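Local coordinates for BF1531-like N-terminal domain-containing protein (Bacteroides fragilis, PDB 3SLR) that binds magnesium through a HAD-like phosphatase domain that follows an FkbH-type N-terminal domain, and may hydrolyse ester bonds, though its substrate is unknown, at residues 182-187 against 203-208; 7-12 against 44-49; 318-323 against 329-334. All coordinates share one frame; numbering follows the deposited sequence.

Contact 1: residues 182-187 against 203-208; sequences RNFMFD and LPIISS
Two pairs of apolar side chains bridge the gap between residues 182-187 and 203-208: Phe184 with Ile205, and Met185 with Ile206. The backbones stay well apart, with the nearest alpha carbons, those of Met185 and Leu203, separated by 8.4 Å, and the contact is made by the ends of these four side chains. Phe184 and Ile205 approach from opposite directions, and the ring atom CE2 of Phe184 lies 3.9 Å from CD1 of Ile205. That methyl comes in obliquely to the ring. Met185, a selenomethionine, crosses Ile206 at a slant: its terminal CE sits 3.8 Å from CD1 of Ile206 and 4.2 Å from CG1 of the same residue. The Met185 chain doubles back at chi2 (-72°) and again at chi3 (-61°), which swings the methyl over to the isoleucine and leaves the selenium at the edge of the Phe184 ring, in its plane.

Both segments belong to the FkbH N-terminal domain, whose family falls in the SGNH hydrolase clan; here the short helix 182-185 meets the start of helix 203-217. Helix 173-180 packs beside them, Ile176 and Tyr180 against Ile205 and Leu173 against Ile206.

No polar bond joins the two segments, and several of their polar groups find partners outside: Ser207 OG hydrogen-bonds with Glu43 OE1, and Phe184 O accepts from Ser199 OG. Phe186 N bonds to Arg182 O at 3.0 Å, the last turn before Phe186 leaves helical geometry. Asp187 then takes the N-cap position of the next helix, OD1 making a weak bond to Val190 N.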
loop_
_atom_site.group_PDB
_atom_site.type_symbol
_atom_site.label_atom_id
_atom_site.label_comp_id
_atom_site.label_asym_id
_atom_site.label_seq_id
_atom_site.Cartn_x
_atom_site.Cartn_y
_atom_site.Cartn_z
ATOM N N ARG A 182 -4.237 16.211 -2.296
ATOM C CA ARG A 182 -3.804 16.672 -3.607
ATOM C C ARG A 182 -2.826 17.842 -3.472
ATOM O O ARG A 182 -1.928 17.988 -4.285
ATOM C CB ARG A 182 -5.006 17.045 -4.475
ATOM C CG ARG A 182 -4.618 17.426 -5.915
ATOM C CD ARG A 182 -5.832 17.581 -6.828
ATOM N NE ARG A 182 -6.625 18.769 -6.506
ATOM C CZ ARG A 182 -7.735 18.769 -5.779
ATOM N NH1 ARG A 182 -8.206 17.640 -5.254
ATOM N NH2 ARG A 182 -8.371 19.914 -5.550
ATOM N N ASN A 183 -2.974 18.645 -2.422
ATOM C CA ASN A 183 -2.022 19.736 -2.166
ATOM C C ASN A 183 -0.566 19.255 -2.121
ATOM O O ASN A 183 0.352 19.996 -2.461
ATOM C CB ASN A 183 -2.385 20.495 -0.879
ATOM C CG ASN A 183 -3.585 21.411 -1.054
ATOM O OD1 ASN A 183 -4.026 21.666 -2.168
ATOM N ND2 ASN A 183 -4.113 21.917 0.054
ATOM N N PHE A 184 -0.368 18.000 -1.728
ATOM C CA PHE A 184 0.959 17.400 -1.643
ATOM C C PHE A 184 1.280 16.541 -2.878
ATOM O O PHE A 184 2.419 16.506 -3.347
ATOM C CB PHE A 184 1.052 16.550 -0.367
ATOM C CG PHE A 184 2.265 15.651 -0.312
ATOM C CD1 PHE A 184 3.428 16.071 0.315
ATOM C CD2 PHE A 184 2.235 14.392 -0.885
ATOM C CE1 PHE A 184 4.539 15.252 0.370
ATOM C CE2 PHE A 184 3.347 13.567 -0.840
ATOM C CZ PHE A 184 4.498 13.996 -0.208
HETATM N N MSE A 185 0.265 15.856 -3.406
HETATM C CA MSE A 185 0.475 14.889 -4.477
HETATM C C MSE A 185 0.681 15.541 -5.842
HETATM O O MSE A 185 1.285 14.952 -6.735
HETATM C CB MSE A 185 -0.725 13.936 -4.572
HETATM C CG MSE A 185 -1.023 13.147 -3.307
HETATM SE SE MSE A 185 0.256 11.751 -2.910
HETATM C CE MSE A 185 0.052 10.624 -4.501
ATOM N N PHE A 186 0.158 16.749 -5.992
ATOM C CA PHE A 186 0.134 17.465 -7.268
ATOM C C PHE A 186 0.930 18.762 -7.147
ATOM O O PHE A 186 0.792 19.498 -6.171
ATOM C CB PHE A 186 -1.332 17.740 -7.658
ATOM C CG PHE A 186 -1.506 18.655 -8.841
ATOM C CD1 PHE A 186 -1.103 18.264 -10.113
ATOM C CD2 PHE A 186 -2.110 19.892 -8.685
ATOM C CE1 PHE A 186 -1.276 19.099 -11.205
ATOM C CE2 PHE A 186 -2.293 20.729 -9.771
ATOM C CZ PHE A 186 -1.868 20.341 -11.029
ATOM N N ASP A 187 1.769 19.035 -8.143
ATOM C CA ASP A 187 2.600 20.233 -8.153
ATOM C C ASP A 187 2.219 21.018 -9.406
ATOM O O ASP A 187 2.655 20.702 -10.515
ATOM C CB ASP A 187 4.078 19.816 -8.172
ATOM C CG ASP A 187 5.043 20.991 -8.030
ATOM O OD1 ASP A 187 4.690 22.125 -8.418
ATOM O OD2 ASP A 187 6.181 20.761 -7.556
ATOM N N LEU A 203 6.187 10.762 -6.103
ATOM C CA LEU A 203 6.662 9.731 -7.028
ATOM C C LEU A 203 7.093 8.420 -6.352
ATOM O O LEU A 203 6.645 7.351 -6.755
ATOM C CB LEU A 203 7.768 10.264 -7.951
ATOM C CG LEU A 203 7.336 11.087 -9.165
ATOM C CD1 LEU A 203 8.518 11.884 -9.700
ATOM C CD2 LEU A 203 6.748 10.187 -10.253
ATOM N N PRO A 204 7.942 8.493 -5.310
ATOM C CA PRO A 204 8.372 7.251 -4.649
ATOM C C PRO A 204 7.246 6.553 -3.894
ATOM O O PRO A 204 7.323 5.348 -3.674
ATOM C CB PRO A 204 9.424 7.719 -3.640
ATOM C CG PRO A 204 9.724 9.121 -3.964
ATOM C CD PRO A 204 8.598 9.685 -4.750
ATOM N N ILE A 205 6.232 7.302 -3.461
ATOM C CA ILE A 205 5.080 6.678 -2.831
ATOM C C ILE A 205 4.340 5.811 -3.838
ATOM O O ILE A 205 4.005 4.668 -3.556
ATOM C CB ILE A 205 4.104 7.720 -2.242
ATOM C CG1 ILE A 205 4.773 8.456 -1.076
ATOM C CG2 ILE A 205 2.819 7.036 -1.815
ATOM C CD1 ILE A 205 4.010 9.699 -0.589
ATOM N N ILE A 206 4.100 6.349 -5.026
ATOM C CA ILE A 206 3.393 5.596 -6.049
ATOM C C ILE A 206 4.221 4.409 -6.585
ATOM O O ILE A 206 3.678 3.327 -6.805
ATOM C CB ILE A 206 2.911 6.509 -7.204
ATOM C CG1 ILE A 206 1.949 7.578 -6.672
ATOM C CG2 ILE A 206 2.261 5.679 -8.304
ATOM C CD1 ILE A 206 1.002 7.071 -5.608
ATOM N N SER A 207 5.523 4.587 -6.775
ATOM C CA SER A 207 6.334 3.468 -7.248
ATOM C C SER A 207 6.336 2.339 -6.221
ATOM O O SER A 207 6.253 1.164 -6.576
ATOM C CB SER A 207 7.770 3.893 -7.618
ATOM O OG SER A 207 8.442 4.536 -6.546
ATOM N N SER A 208 6.422 2.693 -4.946
ATOM C CA SER A 208 6.474 1.675 -3.907
ATOM C C SER A 208 5.162 0.888 -3.890
ATOM O O SER A 208 5.163 -0.333 -3.834
ATOM C CB SER A 208 6.778 2.303 -2.544
ATOM O OG SER A 208 6.901 1.303 -1.550
#

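Contact 2: residues 7-12 against 44-49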
loop_
_atom_site.group_PDB
_atom_site.type_symbol
_atom_site.label_atom_id
_atom_site.label_comp_id
_atom_site.label_asym_id
_atom_site.label_seq_id
_atom_site.Cartn_x
_atom_site.Cartn_y
_atom_site.Cartn_z
ATOM N N LYS A 7 15.733 10.209 -5.892
ATOM C CA LYS A 7 17.174 10.113 -6.128
ATOM C C LYS A 7 17.701 8.686 -5.960
ATOM O O LYS A 7 18.482 8.200 -6.785
ATOM C CB LYS A 7 17.937 11.044 -5.189
ATOM C CG LYS A 7 19.441 10.969 -5.364
ATOM C CD LYS A 7 20.174 11.836 -4.360
ATOM C CE LYS A 7 21.675 11.846 -4.634
ATOM N NZ LYS A 7 22.221 10.469 -4.736
ATOM N N GLU A 8 17.278 8.024 -4.888
ATOM C CA GLU A 8 17.695 6.651 -4.613
ATOM C C GLU A 8 17.151 5.690 -5.660
ATOM O O GLU A 8 17.856 4.769 -6.098
ATOM C CB GLU A 8 17.220 6.222 -3.230
ATOM C CG GLU A 8 17.852 6.991 -2.085
ATOM C CD GLU A 8 17.246 6.627 -0.743
ATOM O OE1 GLU A 8 16.008 6.696 -0.608
ATOM O OE2 GLU A 8 18.007 6.259 0.179
ATOM N N LEU A 9 15.893 5.893 -6.052
ATOM C CA LEU A 9 15.280 5.046 -7.076
ATOM C C LEU A 9 16.022 5.149 -8.402
ATOM O O LEU A 9 16.312 4.136 -9.049
ATOM C CB LEU A 9 13.797 5.394 -7.255
ATOM C CG LEU A 9 12.915 5.112 -6.036
ATOM C CD1 LEU A 9 11.456 5.439 -6.356
ATOM C CD2 LEU A 9 13.052 3.653 -5.605
ATOM N N LYS A 10 16.345 6.374 -8.806
ATOM C CA LYS A 10 17.065 6.576 -10.059
ATOM C C LYS A 10 18.464 5.961 -10.003
ATOM O O LYS A 10 18.920 5.338 -10.968
ATOM C CB LYS A 10 17.146 8.063 -10.395
ATOM C CG LYS A 10 17.876 8.363 -11.692
ATOM C CD LYS A 10 17.735 9.832 -12.044
ATOM C CE LYS A 10 18.376 10.149 -13.382
ATOM N NZ LYS A 10 18.185 11.588 -13.717
ATOM N N ARG A 11 19.144 6.142 -8.874
ATOM C CA ARG A 11 20.462 5.543 -8.672
ATOM C C ARG A 11 20.398 4.027 -8.803
ATOM O O ARG A 11 21.297 3.409 -9.375
ATOM C CB ARG A 11 21.015 5.917 -7.297
ATOM C CG ARG A 11 22.376 5.330 -6.973
ATOM C CD ARG A 11 22.736 5.600 -5.520
ATOM N NE ARG A 11 21.855 4.888 -4.590
ATOM C CZ ARG A 11 21.587 5.287 -3.347
ATOM N NH1 ARG A 11 22.125 6.404 -2.873
ATOM N NH2 ARG A 11 20.775 4.572 -2.576
ATOM N N ALA A 12 19.341 3.423 -8.268
ATOM C CA ALA A 12 19.193 1.971 -8.345
ATOM C C ALA A 12 19.069 1.459 -9.784
ATOM O O ALA A 12 19.435 0.314 -10.073
ATOM C CB ALA A 12 18.012 1.492 -7.491
ATOM N N GLY A 44 11.569 -1.455 -8.393
ATOM C CA GLY A 44 11.543 -2.877 -8.668
ATOM C C GLY A 44 12.903 -3.518 -8.424
ATOM O O GLY A 44 12.999 -4.605 -7.852
ATOM N N ILE A 45 13.957 -2.826 -8.836
ATOM C CA ILE A 45 15.317 -3.331 -8.646
ATOM C C ILE A 45 15.639 -3.459 -7.159
ATOM O O ILE A 45 16.220 -4.450 -6.715
ATOM C CB ILE A 45 16.343 -2.425 -9.351
ATOM C CG1 ILE A 45 16.176 -2.532 -10.867
ATOM C CG2 ILE A 45 17.761 -2.778 -8.931
ATOM C CD1 ILE A 45 17.027 -1.572 -11.644
ATOM N N LEU A 46 15.241 -2.461 -6.382
ATOM C CA LEU A 46 15.426 -2.500 -4.941
ATOM C C LEU A 46 14.570 -3.577 -4.286
ATOM O O LEU A 46 14.816 -3.953 -3.139
ATOM C CB LEU A 46 15.136 -1.130 -4.331
ATOM C CG LEU A 46 16.161 -0.058 -4.696
ATOM C CD1 LEU A 46 15.686 1.297 -4.209
ATOM C CD2 LEU A 46 17.531 -0.383 -4.115
ATOM N N ARG A 47 13.578 -4.084 -5.018
ATOM C CA ARG A 47 12.744 -5.189 -4.530
ATOM C C ARG A 47 13.192 -6.512 -5.172
ATOM O O ARG A 47 12.461 -7.506 -5.157
ATOM C CB ARG A 47 11.264 -4.932 -4.838
ATOM C CG ARG A 47 10.277 -5.436 -3.785
ATOM C CD ARG A 47 10.295 -4.588 -2.526
ATOM N NE ARG A 47 9.783 -3.228 -2.740
ATOM C CZ ARG A 47 8.498 -2.887 -2.715
ATOM N NH1 ARG A 47 7.563 -3.805 -2.495
ATOM N NH2 ARG A 47 8.146 -1.618 -2.927
ATOM N N ASN A 48 14.381 -6.495 -5.771
ATOM C CA ASN A 48 15.014 -7.694 -6.335
ATOM C C ASN A 48 14.412 -8.191 -7.652
ATOM O O ASN A 48 14.417 -9.392 -7.939
ATOM C CB ASN A 48 15.050 -8.821 -5.297
ATOM C CG ASN A 48 15.776 -8.412 -4.023
ATOM O OD1 ASN A 48 16.829 -7.771 -4.073
ATOM N ND2 ASN A 48 15.203 -8.765 -2.871
ATOM N N TYR A 49 13.913 -7.263 -8.460
ATOM C CA TYR A 49 13.444 -7.601 -9.801
ATOM C C TYR A 49 14.196 -6.800 -10.847
ATOM O O TYR A 49 14.391 -5.593 -10.696
ATOM C CB TYR A 49 11.943 -7.343 -9.939
ATOM C CG TYR A 49 11.107 -8.137 -8.966
ATOM C CD1 TYR A 49 10.955 -9.513 -9.111
ATOM C CD2 TYR A 49 10.467 -7.512 -7.903
ATOM C CE1 TYR A 49 10.200 -10.245 -8.225
ATOM C CE2 TYR A 49 9.704 -8.239 -7.006
ATOM C CZ TYR A 49 9.569 -9.604 -7.174
ATOM O OH TYR A 49 8.815 -10.331 -6.286
#
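Leu46 reaches from the last turn of helix 34-46 toward residues 7-12, and Leu9 and Ala12 receive it. Its CB starts off toward the other helix, and chi1 of -69° sets CG opposite the carbonyl carbon, close to the backbone N. CG meets the methyl of Ala12 at once, 3.7 Å from its CB. Both branches touch that methyl too, CD2 at 3.9 Å and CD1 at 4.0 Å from CB of Ala12, and CD1 also reaches CD2 of Leu9 at 3.8 Å. The two leucine side chains cross at about a right angle, methyl against methyl.

Ile45, one residue earlier, works on the backbone instead. Its CD1 lies 3.4 Å from the carbonyl oxygen of Ala12 and its CG2 3.7 Å from that oxygen, so two methyls of one side chain border a peptide oxygen. Ala12 and Ile45 are also where the two backbones come nearest, 6.6 Å between alpha carbons.

Just beyond, helix 34-46 closes with a Schellman motif. Asn48, at positive phi, is the C-prime residue: Tyr49 N bonds to Gly44 O and Asn48 N to Ile45 O. Gly44 O also accepts from Arg47 N, the two donors arriving from opposite faces of its plane. Arg47 itself forms salt bridges to Asp212 and Glu43.

Helix 6-12 is thus held to helix 34-46 here by apolar packing and by methyls set against one carbonyl oxygen, with no hydrogen bond or salt bridge between the two segments to fix their relative position.

Contact 3: residues 318-323 against 329-334; sequences RTIQRT and DSMVFL
Met331, a selenomethionine, puts CG opposite its carbonyl carbon (chi1 -68°) and then runs extended, chi2 172° and chi3 159°, so that SE and CE are carried straight out from the strand to Gln321 and Ile320 on the helix. This is the packing of helix 313-324 on strand 331-334, an outermost strand of the four-stranded parallel sheet in the HAD-like phosphatase domain. Strand 305-309, helix 313-324 and strand 331-334 follow one another in the chain, and because both strands run parallel in one sheet, the connection is a beta-alpha-beta crossover. Ile320 also leans on Val305 and Val307 of the first of those strands, so side chains of this helix touch both outermost strands.

Gln321 meets the Met331 tip along its aliphatic base, and the two side chains cross at about a right angle. CB of Gln321 is 3.7 Å from CE of Met331 and 4.1 Å from its SE, while CG of Gln321 is 4.0 Å from that CE. Bent at chi2, the glutamine turns its amide off in another direction, where NE2 bonds to Ile326 O in the loop that leads on to the strand. Ile320 makes a looser approach, its CG2 standing 4.1 Å from CE of Met331.

Within the helix, Thr323 OG1 donates to Thr319 O at 2.8 Å, from above the carbonyl plane, while Thr323 N comes to the same oxygen from the opposite face. The tightest touch across the contact is CE of Met331 against the alpha carbon of Gln321, 3.4 Å.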
loop_
_atom_site.group_PDB
_atom_site.type_symbol
_atom_site.label_atom_id
_atom_site.label_comp_id
_atom_site.label_asym_id
_atom_site.label_seq_id
_atom_site.Cartn_x
_atom_site.Cartn_y
_atom_site.Cartn_z
ATOM N N ARG A 318 13.956 -16.029 15.788
ATOM C CA ARG A 318 14.332 -17.279 15.138
ATOM C C ARG A 318 13.445 -18.414 15.638
ATOM O O ARG A 318 12.973 -19.234 14.851
ATOM C CB ARG A 318 15.816 -17.582 15.341
ATOM C CG ARG A 318 16.718 -16.493 14.780
ATOM C CD ARG A 318 18.197 -16.854 14.870
ATOM N NE ARG A 318 19.013 -15.682 14.570
ATOM C CZ ARG A 318 19.559 -14.895 15.490
ATOM N NH1 ARG A 318 19.400 -15.163 16.774
ATOM N NH2 ARG A 318 20.278 -13.846 15.122
ATOM N N THR A 319 13.186 -18.436 16.944
ATOM C CA THR A 319 12.320 -19.453 17.524
ATOM C C THR A 319 10.931 -19.389 16.894
ATOM O O THR A 319 10.372 -20.405 16.473
ATOM C CB THR A 319 12.232 -19.308 19.058
ATOM O OG1 THR A 319 13.521 -19.565 19.626
ATOM C CG2 THR A 319 11.227 -20.292 19.631
ATOM N N ILE A 320 10.385 -18.181 16.817
ATOM C CA ILE A 320 9.098 -17.970 16.178
ATOM C C ILE A 320 9.104 -18.430 14.711
ATOM O O ILE A 320 8.205 -19.154 14.277
ATOM C CB ILE A 320 8.682 -16.491 16.273
ATOM C CG1 ILE A 320 8.355 -16.142 17.729
ATOM C CG2 ILE A 320 7.490 -16.230 15.357
ATOM C CD1 ILE A 320 8.297 -14.662 18.010
ATOM N N GLN A 321 10.119 -18.016 13.960
ATOM C CA GLN A 321 10.232 -18.376 12.544
ATOM C C GLN A 321 10.253 -19.888 12.371
ATOM O O GLN A 321 9.594 -20.438 11.486
ATOM C CB GLN A 321 11.493 -17.754 11.937
ATOM C CG GLN A 321 11.653 -17.938 10.430
ATOM C CD GLN A 321 12.264 -19.282 10.040
ATOM O OE1 GLN A 321 12.969 -19.918 10.824
ATOM N NE2 GLN A 321 11.979 -19.721 8.823
ATOM N N ARG A 322 10.993 -20.561 13.242
ATOM C CA ARG A 322 11.141 -22.003 13.129
ATOM C C ARG A 322 9.831 -22.695 13.445
ATOM O O ARG A 322 9.500 -23.710 12.836
ATOM C CB ARG A 322 12.275 -22.482 14.031
ATOM C CG ARG A 322 13.627 -22.012 13.520
ATOM C CD ARG A 322 14.712 -22.049 14.576
ATOM N NE ARG A 322 15.950 -21.449 14.075
ATOM C CZ ARG A 322 17.103 -21.457 14.736
ATOM N NH1 ARG A 322 17.183 -22.046 15.920
ATOM N NH2 ARG A 322 18.180 -20.887 14.211
ATOM N N THR A 323 9.074 -22.122 14.383
ATOM C CA THR A 323 7.781 -22.664 14.772
ATOM C C THR A 323 6.778 -22.557 13.625
ATOM O O THR A 323 6.004 -23.486 13.363
ATOM C CB THR A 323 7.224 -21.923 16.012
ATOM O OG1 THR A 323 8.144 -22.055 17.104
ATOM C CG2 THR A 323 5.876 -22.491 16.426
ATOM N N ASP A 329 11.706 -13.029 5.645
ATOM C CA ASP A 329 11.297 -11.950 4.759
ATOM C C ASP A 329 9.777 -11.856 4.573
ATOM O O ASP A 329 9.298 -11.007 3.822
ATOM C CB ASP A 329 12.038 -12.021 3.417
ATOM C CG ASP A 329 11.847 -13.349 2.697
ATOM O OD1 ASP A 329 11.632 -14.389 3.350
ATOM O OD2 ASP A 329 11.938 -13.356 1.451
ATOM N N SER A 330 9.024 -12.701 5.275
ATOM C CA SER A 330 7.571 -12.585 5.280
ATOM C C SER A 330 7.085 -12.013 6.607
ATOM O O SER A 330 5.882 -12.007 6.881
ATOM C CB SER A 330 6.901 -13.933 5.008
ATOM O OG SER A 330 6.882 -14.749 6.171
HETATM N N MSE A 331 8.025 -11.533 7.424
HETATM C CA MSE A 331 7.703 -11.070 8.786
HETATM C C MSE A 331 7.858 -9.574 8.981
HETATM O O MSE A 331 8.755 -8.949 8.409
HETATM C CB MSE A 331 8.591 -11.781 9.808
HETATM C CG MSE A 331 8.306 -13.244 9.932
HETATM SE SE MSE A 331 9.628 -14.167 11.050
HETATM C CE MSE A 331 8.473 -15.675 11.449
ATOM N N VAL A 332 6.973 -9.020 9.810
ATOM C CA VAL A 332 7.031 -7.625 10.228
ATOM C C VAL A 332 7.134 -7.602 11.754
ATOM O O VAL A 332 6.393 -8.290 12.429
ATOM C CB VAL A 332 5.757 -6.871 9.821
ATOM C CG1 VAL A 332 5.806 -5.434 10.307
ATOM C CG2 VAL A 332 5.572 -6.904 8.317
ATOM N N PHE A 333 8.064 -6.822 12.287
ATOM C CA PHE A 333 8.253 -6.718 13.731
ATOM C C PHE A 333 8.042 -5.285 14.208
ATOM O O PHE A 333 8.710 -4.367 13.724
ATOM C CB PHE A 333 9.666 -7.207 14.091
ATOM C CG PHE A 333 10.064 -6.961 15.533
ATOM C CD1 PHE A 333 9.329 -7.499 16.577
ATOM C CD2 PHE A 333 11.211 -6.229 15.827
ATOM C CE1 PHE A 333 9.713 -7.292 17.897
ATOM C CE2 PHE A 333 11.599 -6.018 17.143
ATOM C CZ PHE A 333 10.853 -6.545 18.174
ATOM N N LEU A 334 7.111 -5.110 15.147
ATOM C CA LEU A 334 6.794 -3.799 15.726
ATOM C C LEU A 334 7.212 -3.699 17.190
ATOM O O LEU A 334 6.757 -4.477 18.030
ATOM C CB LEU A 334 5.298 -3.511 15.606
ATOM C CG LEU A 334 4.743 -3.450 14.177
ATOM C CD1 LEU A 334 3.232 -3.209 14.228
ATOM C CD2 LEU A 334 5.428 -2.361 13.383
#

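Overall arrangement
Contact 2 comes first along the chain, then contact 1, then contact 3, each closing before the next opens. Contacts 1 and 2 lie about 17 Å apart, centre to centre, and adjoin directly: Leu9 on helix 6-12 packs on Pro204 and Ser207 of helix 203-217, so helices 6-12, 34-46 and 203-217 form one continuous cluster in the N-terminal part, which has its own five-stranded parallel sheet. Contact 3, its centre about 32 Å from that of contact 1 and 25 Å from that of contact 2, packs a helix on an edge strand of the magnesium-binding domain, across the chain's centre from contact 1. Ile320's side chain is about 12 Å from a magnesium ion.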